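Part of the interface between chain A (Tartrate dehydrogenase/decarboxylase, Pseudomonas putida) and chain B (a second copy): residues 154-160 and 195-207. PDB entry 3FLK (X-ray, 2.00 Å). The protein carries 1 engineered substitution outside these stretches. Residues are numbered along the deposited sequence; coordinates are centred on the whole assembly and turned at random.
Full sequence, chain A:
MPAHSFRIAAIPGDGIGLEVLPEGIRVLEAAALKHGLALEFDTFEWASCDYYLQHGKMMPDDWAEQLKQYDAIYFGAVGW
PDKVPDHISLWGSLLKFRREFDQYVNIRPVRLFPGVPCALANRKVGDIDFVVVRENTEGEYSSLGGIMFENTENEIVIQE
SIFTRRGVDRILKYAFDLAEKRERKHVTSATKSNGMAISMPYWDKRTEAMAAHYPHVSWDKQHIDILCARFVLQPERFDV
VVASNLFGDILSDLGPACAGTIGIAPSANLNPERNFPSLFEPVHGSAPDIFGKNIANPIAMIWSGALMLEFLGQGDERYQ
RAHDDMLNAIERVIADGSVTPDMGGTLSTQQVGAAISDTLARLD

Chain A (154-160) NEIVIQE
Chain B, residues 195-207: GMAISMPYWDKRT

Residues 156-160 of chain A form an extended strand, with phi between -93° and -135° and psi between 120° and 142°. It faces residues 199-207 of chain B, which are helical, with phi from -56° to -78° and psi from -32° to -47°. The two axes approach to 9.0 Å and run at 149° between their N-to-C directions, so the start of the strand segment lies near the body of the helix and its later residues near the helix start. The register is fixed by Gln159(A) and Ser199(B), whose CA atoms are 6.0 Å apart. Together the stretches bury 418 Å².

The side chains alternate from Glu155(A) onward, through the loop residue and into the strand. The CA-to-CB bonds of Glu155(A), Val157(A) and Gln159(A) point toward chain B, whereas those of Ile156(A), Ile158(A) and Glu160(A) point away. All three inward residues have chi1 near t (-169°, 169° and 175°). In chain B, Ile198(B), Tyr202(B) and Arg206(B) point toward the strand, following the four-residue spacing of a helical face.

Glu155(A), in the loop just before the strand (phi/psi -50/127), is extended through chi2 (171°, t), with chi3 at 58°. This conformation carries its carboxylate to the end of Tyr202(B), whose OH donates a short hydrogen bond to Glu155(A) OE1, at 2.6 Å. OE1 lies at the ring edge, near its plane, a natural position for accepting from the phenol. Both carboxylate oxygens also have hydrogen-bond partners elsewhere in the structure. Arg206(B), one turn further on, only grazes the contact: its CD is 4.4 Å from Glu155(A) OE1. Its first three chi angles are all m (-61°, -46°, -66°).

Tyr202(B) has chi1 176° (t) and chi2 77°, which presents a ring face to Val157(A). Val157(A) CG2 sits 3.5 Å from the ring centroid of Tyr202(B) and 12° off the ring normal, a CH-pi contact over that face; it is also 3.5 Å from Tyr202(B) CG. With chi1 at 169°, the valine places its other methyl toward the helix start, where Val157(A) CG1 packs 3.7 Å from Ile198(B) CG2 and 3.9 Å from Ser199(B) CA. The ring is thus held by a hydrogen bond at its hydroxyl and apolar packing over its face.

Ile198(B) (phi/psi -115/-56; chi1 -59°, m; chi2 169°, t) directly precedes the helix. Ile198(B) CG2 also lies 3.7 Å from Ile158(A) O, so Ile158(A) approaches through its backbone although its side chain points away.

Gln159(A) has the largest covered area, 95 Å². Its t, p conformation (chi1 175°, chi2 82°, chi3 -97°) brings the amide group up to the backbone at the helix start, around Ile198(B) and Ser199(B), the latter with chi1 61° (p). The selenomethionine Met196(B) borders this group, but its side-chain end leads away.

Tyr202(B) N donates a weak hydrogen bond back to Ile198(B) O, just before the helix (3.5 Å), while within the helix the hydrogen bond from Arg206(B) N to Tyr202(B) O is 3.0 Å.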

ATOM      1  N   ASN A 154      19.406  10.492  21.510  1.00 18.92           N
ATOM      2  CA  ASN A 154      18.074  11.006  21.841  1.00 18.36           C
ATOM      3  C   ASN A 154      17.332  11.608  20.645  1.00 17.64           C
ATOM      4  O   ASN A 154      16.245  12.163  20.799  1.00 17.35           O
ATOM      5  CB  ASN A 154      18.175  12.043  22.968  1.00 18.53           C
ATOM      6  CG  ASN A 154      18.761  11.467  24.244  1.00 19.43           C
ATOM      7  OD1 ASN A 154      18.386  10.377  24.678  1.00 20.87           O
ATOM      8  ND2 ASN A 154      19.684  12.200  24.854  1.00 20.57           N
ATOM      9  N   GLU A 155      17.937  11.492  19.466  1.00 16.78           N
ATOM     10  CA  GLU A 155      17.401  12.028  18.215  1.00 16.30           C
ATOM     11  C   GLU A 155      15.934  11.645  17.980  1.00 15.92           C
ATOM     12  O   GLU A 155      15.573  10.470  18.038  1.00 15.46           O
ATOM     13  CB  GLU A 155      18.271  11.539  17.056  1.00 16.17           C
ATOM     14  CG  GLU A 155      18.025  12.189  15.712  1.00 16.49           C
ATOM     15  CD  GLU A 155      19.087  11.788  14.699  1.00 16.29           C
ATOM     16  OE1 GLU A 155      19.245  10.575  14.442  1.00 16.20           O
ATOM     17  OE2 GLU A 155      19.778  12.685  14.174  1.00 16.32           O
ATOM     18  N   ILE A 156      15.108  12.660  17.731  1.00 15.87           N
ATOM     19  CA  ILE A 156      13.672  12.495  17.464  1.00 16.14           C
ATOM     20  C   ILE A 156      13.313  13.208  16.163  1.00 15.81           C
ATOM     21  O   ILE A 156      13.766  14.327  15.915  1.00 15.64           O
ATOM     22  CB  ILE A 156      12.796  13.082  18.614  1.00 16.28           C
ATOM     23  CG1 ILE A 156      13.091  12.385  19.945  1.00 17.05           C
ATOM     24  CG2 ILE A 156      11.297  12.968  18.293  1.00 16.71           C
ATOM     25  CD1 ILE A 156      12.706  13.223  21.168  1.00 18.57           C
ATOM     26  N   VAL A 157      12.492  12.555  15.344  1.00 15.74           N
ATOM     27  CA  VAL A 157      12.005  13.132  14.094  1.00 16.03           C
ATOM     28  C   VAL A 157      10.474  13.178  14.110  1.00 16.03           C
ATOM     29  O   VAL A 157       9.819  12.168  14.366  1.00 15.80           O
ATOM     30  CB  VAL A 157      12.522  12.343  12.866  1.00 16.09           C
ATOM     31  CG1 VAL A 157      11.806  12.769  11.589  1.00 16.48           C
ATOM     32  CG2 VAL A 157      14.024  12.537  12.712  1.00 16.73           C
ATOM     33  N   ILE A 158       9.923  14.364  13.851  1.00 16.37           N
ATOM     34  CA  ILE A 158       8.475  14.579  13.854  1.00 16.94           C
ATOM     35  C   ILE A 158       7.991  14.997  12.469  1.00 17.09           C
ATOM     36  O   ILE A 158       8.614  15.830  11.805  1.00 16.73           O
ATOM     37  CB  ILE A 158       8.066  15.655  14.884  1.00 17.01           C
ATOM     38  CG1 ILE A 158       8.709  15.362  16.240  1.00 17.98           C
ATOM     39  CG2 ILE A 158       6.546  15.718  15.026  1.00 17.53           C
ATOM     40  CD1 ILE A 158       9.132  16.591  16.993  1.00 19.30           C
ATOM     41  N   GLN A 159       6.871  14.414  12.053  1.00 17.69           N
ATOM     42  CA  GLN A 159       6.264  14.682  10.756  1.00 18.50           C
ATOM     43  C   GLN A 159       4.753  14.883  10.942  1.00 18.64           C
ATOM     44  O   GLN A 159       4.072  13.988  11.433  1.00 18.38           O
ATOM     45  CB  GLN A 159       6.542  13.498   9.823  1.00 18.74           C
ATOM     46  CG  GLN A 159       5.877  13.566   8.454  1.00 20.41           C
ATOM     47  CD  GLN A 159       6.651  14.411   7.471  1.00 21.93           C
ATOM     48  OE1 GLN A 159       6.344  15.586   7.269  1.00 24.20           O
ATOM     49  NE2 GLN A 159       7.672  13.823   6.860  1.00 20.47           N
ATOM     50  N   GLU A 160       4.241  16.054  10.561  1.00 19.14           N
ATOM     51  CA  GLU A 160       2.812  16.359  10.716  1.00 20.03           C
ATOM     52  C   GLU A 160       1.993  16.015   9.478  1.00 19.82           C
ATOM     53  O   GLU A 160       2.448  16.212   8.352  1.00 20.04           O
ATOM     54  CB  GLU A 160       2.587  17.834  11.058  1.00 20.44           C
ATOM     55  CG  GLU A 160       2.871  18.199  12.498  1.00 23.04           C
ATOM     56  CD  GLU A 160       4.299  18.644  12.699  1.00 26.48           C
ATOM     57  OE1 GLU A 160       4.706  19.644  12.068  1.00 28.70           O
ATOM     58  OE2 GLU A 160       5.016  18.006  13.494  1.00 28.77           O
TER
ATOM     59  N   GLY B 195       7.562  12.171  -1.124  1.00 22.22           N
ATOM     60  CA  GLY B 195       6.356  12.776  -0.551  1.00 23.42           C
ATOM     61  C   GLY B 195       6.452  13.160   0.917  1.00 24.46           C
ATOM     62  O   GLY B 195       6.015  14.243   1.310  1.00 24.27           O
HETATM   63  N   MSE B 196       7.007  12.268   1.736  1.00 25.30           N
HETATM   64  CA  MSE B 196       7.210  12.549   3.156  1.00 27.27           C
HETATM   65  C   MSE B 196       8.606  13.130   3.378  1.00 25.05           C
HETATM   66  O   MSE B 196       9.579  12.395   3.529  1.00 25.35           O
HETATM   67  CB  MSE B 196       6.971  11.290   3.992  1.00 26.89           C
HETATM   68  CG  MSE B 196       5.516  11.115   4.404  1.00 29.51           C
HETATM   69 SE   MSE B 196       4.807   9.335   4.051  1.00 35.47          SE
HETATM   70  CE  MSE B 196       5.789   8.288   5.364  1.00 34.00           C
ATOM     71  N   ALA B 197       8.681  14.459   3.400  1.00 23.31           N
ATOM     72  CA  ALA B 197       9.949  15.187   3.284  1.00 21.38           C
ATOM     73  C   ALA B 197      10.867  15.154   4.509  1.00 20.15           C
ATOM     74  O   ALA B 197      12.037  15.527   4.408  1.00 19.60           O
ATOM     75  CB  ALA B 197       9.691  16.629   2.856  1.00 21.50           C
ATOM     76  N   ILE B 198      10.347  14.713   5.652  1.00 18.58           N
ATOM     77  CA  ILE B 198      11.131  14.713   6.895  1.00 17.41           C
ATOM     78  C   ILE B 198      11.404  13.306   7.448  1.00 16.57           C
ATOM     79  O   ILE B 198      12.561  12.927   7.656  1.00 16.14           O
ATOM     80  CB  ILE B 198      10.506  15.638   7.975  1.00 17.47           C
ATOM     81  CG1 ILE B 198      10.431  17.075   7.451  1.00 17.77           C
ATOM     82  CG2 ILE B 198      11.325  15.587   9.274  1.00 17.13           C
ATOM     83  CD1 ILE B 198       9.615  18.016   8.304  1.00 18.89           C
ATOM     84  N   SER B 199      10.335  12.542   7.667  1.00 15.51           N
ATOM     85  CA  SER B 199      10.420  11.205   8.255  1.00 14.79           C
ATOM     86  C   SER B 199      11.165  10.194   7.381  1.00 14.57           C
ATOM     87  O   SER B 199      12.016   9.449   7.874  1.00 14.16           O
ATOM     88  CB  SER B 199       9.017  10.675   8.563  1.00 14.74           C
ATOM     89  OG  SER B 199       8.243  10.573   7.380  1.00 14.04           O
HETATM   90  N   MSE B 200      10.845  10.167   6.090  1.00 14.38           N
HETATM   91  CA  MSE B 200      11.391   9.139   5.201  1.00 14.71           C
HETATM   92  C   MSE B 200      12.841   9.350   4.736  1.00 13.90           C
HETATM   93  O   MSE B 200      13.588   8.379   4.650  1.00 13.94           O
HETATM   94  CB  MSE B 200      10.457   8.860   4.021  1.00 15.15           C
HETATM   95  CG  MSE B 200       9.186   8.085   4.380  1.00 18.12           C
HETATM   96 SE   MSE B 200       9.412   6.399   5.375  1.00 26.01          SE
HETATM   97  CE  MSE B 200      10.970   5.674   4.529  1.00 25.41           C
ATOM     98  N   PRO B 201      13.245  10.600   4.417  1.00 13.50           N
ATOM     99  CA  PRO B 201      14.681  10.813   4.204  1.00 13.24           C
ATOM    100  C   PRO B 201      15.511  10.451   5.434  1.00 12.99           C
ATOM    101  O   PRO B 201      16.649  10.004   5.293  1.00 12.68           O
ATOM    102  CB  PRO B 201      14.774  12.315   3.917  1.00 13.29           C
ATOM    103  CG  PRO B 201      13.439  12.663   3.357  1.00 13.35           C
ATOM    104  CD  PRO B 201      12.483  11.837   4.171  1.00 13.39           C
ATOM    105  N   TYR B 202      14.939  10.638   6.624  1.00 12.79           N
ATOM    106  CA  TYR B 202      15.598  10.233   7.865  1.00 12.90           C
ATOM    107  C   TYR B 202      15.729   8.711   7.963  1.00 12.77           C
ATOM    108  O   TYR B 202      16.798   8.195   8.293  1.00 12.78           O
ATOM    109  CB  TYR B 202      14.859  10.777   9.090  1.00 13.11           C
ATOM    110  CG  TYR B 202      15.469  10.300  10.386  1.00 13.75           C
ATOM    111  CD1 TYR B 202      16.648  10.864  10.864  1.00 14.32           C
ATOM    112  CD2 TYR B 202      14.879   9.272  11.121  1.00 14.17           C
ATOM    113  CE1 TYR B 202      17.220  10.427  12.046  1.00 14.98           C
ATOM    114  CE2 TYR B 202      15.448   8.824  12.307  1.00 14.64           C
ATOM    115  CZ  TYR B 202      16.617   9.413  12.763  1.00 14.29           C
ATOM    116  OH  TYR B 202      17.188   8.985  13.932  1.00 14.51           O
ATOM    117  N   TRP B 203      14.632   8.008   7.684  1.00 12.52           N
ATOM    118  CA  TRP B 203      14.619   6.547   7.642  1.00 12.56           C
ATOM    119  C   TRP B 203      15.676   6.015   6.658  1.00 12.33           C
ATOM    120  O   TRP B 203      16.379   5.051   6.968  1.00 12.14           O
ATOM    121  CB  TRP B 203      13.210   6.058   7.273  1.00 12.90           C
ATOM    122  CG  TRP B 203      13.070   4.587   6.985  1.00 13.54           C
ATOM    123  CD1 TRP B 203      13.256   3.964   5.780  1.00 14.36           C
ATOM    124  CD2 TRP B 203      12.675   3.562   7.905  1.00 13.40           C
ATOM    125  NE1 TRP B 203      13.014   2.618   5.897  1.00 14.10           N
ATOM    126  CE2 TRP B 203      12.660   2.342   7.190  1.00 13.76           C
ATOM    127  CE3 TRP B 203      12.342   3.552   9.263  1.00 14.62           C
ATOM    128  CZ2 TRP B 203      12.325   1.123   7.790  1.00 13.51           C
ATOM    129  CZ3 TRP B 203      12.007   2.337   9.860  1.00 14.37           C
ATOM    130  CH2 TRP B 203      11.998   1.142   9.120  1.00 13.91           C
ATOM    131  N   ASP B 204      15.785   6.659   5.493  1.00 12.12           N
ATOM    132  CA  ASP B 204      16.791   6.301   4.483  1.00 12.24           C
ATOM    133  C   ASP B 204      18.217   6.500   4.996  1.00 12.20           C
ATOM    134  O   ASP B 204      19.086   5.658   4.769  1.00 11.93           O
ATOM    135  CB  ASP B 204      16.602   7.121   3.203  1.00 12.20           C
ATOM    136  CG  ASP B 204      15.324   6.765   2.450  1.00 13.00           C
ATOM    137  OD1 ASP B 204      14.616   5.815   2.844  1.00 12.89           O
ATOM    138  OD2 ASP B 204      15.038   7.450   1.447  1.00 13.54           O
ATOM    139  N   LYS B 205      18.439   7.624   5.679  1.00 12.40           N
ATOM    140  CA  LYS B 205      19.728   7.957   6.286  1.00 12.84           C
ATOM    141  C   LYS B 205      20.163   6.884   7.290  1.00 12.60           C
ATOM    142  O   LYS B 205      21.302   6.413   7.248  1.00 12.37           O
ATOM    143  CB  LYS B 205      19.645   9.339   6.954  1.00 13.26           C
ATOM    144  CG  LYS B 205      20.974  10.006   7.240  1.00 15.11           C
ATOM    145  CD  LYS B 205      20.786  11.506   7.456  1.00 17.97           C
ATOM    146  CE  LYS B 205      22.087  12.183   7.884  1.00 19.87           C
ATOM    147  NZ  LYS B 205      21.915  13.663   8.069  1.00 20.57           N
ATOM    148  N   ARG B 206      19.247   6.481   8.170  1.00 12.39           N
ATOM    149  CA  ARG B 206      19.547   5.451   9.165  1.00 12.24           C
ATOM    150  C   ARG B 206      19.744   4.067   8.543  1.00 12.42           C
ATOM    151  O   ARG B 206      20.534   3.264   9.046  1.00 12.28           O
ATOM    152  CB  ARG B 206      18.480   5.401  10.269  1.00 12.28           C
ATOM    153  CG  ARG B 206      18.328   6.691  11.098  1.00 12.07           C
ATOM    154  CD  ARG B 206      19.678   7.277  11.541  1.00 12.21           C
ATOM    155  NE  ARG B 206      20.389   6.418  12.488  1.00 12.75           N
ATOM    156  CZ  ARG B 206      21.690   6.513  12.759  1.00 13.02           C
ATOM    157  NH1 ARG B 206      22.436   7.429  12.149  1.00 12.33           N
ATOM    158  NH2 ARG B 206      22.247   5.693  13.642  1.00 13.25           N
ATOM    159  N   THR B 207      19.021   3.791   7.457  1.00 12.44           N
ATOM    160  CA  THR B 207      19.166   2.523   6.737  1.00 12.97           C
ATOM    161  C   THR B 207      20.559   2.434   6.110  1.00 13.58           C
ATOM    162  O   THR B 207      21.227   1.409   6.217  1.00 13.37           O
ATOM    163  CB  THR B 207      18.070   2.339   5.663  1.00 12.91           C
ATOM    164  OG1 THR B 207      16.779   2.497   6.266  1.00 12.33           O
ATOM    165  CG2 THR B 207      18.151   0.952   5.041  1.00 12.97           C
TER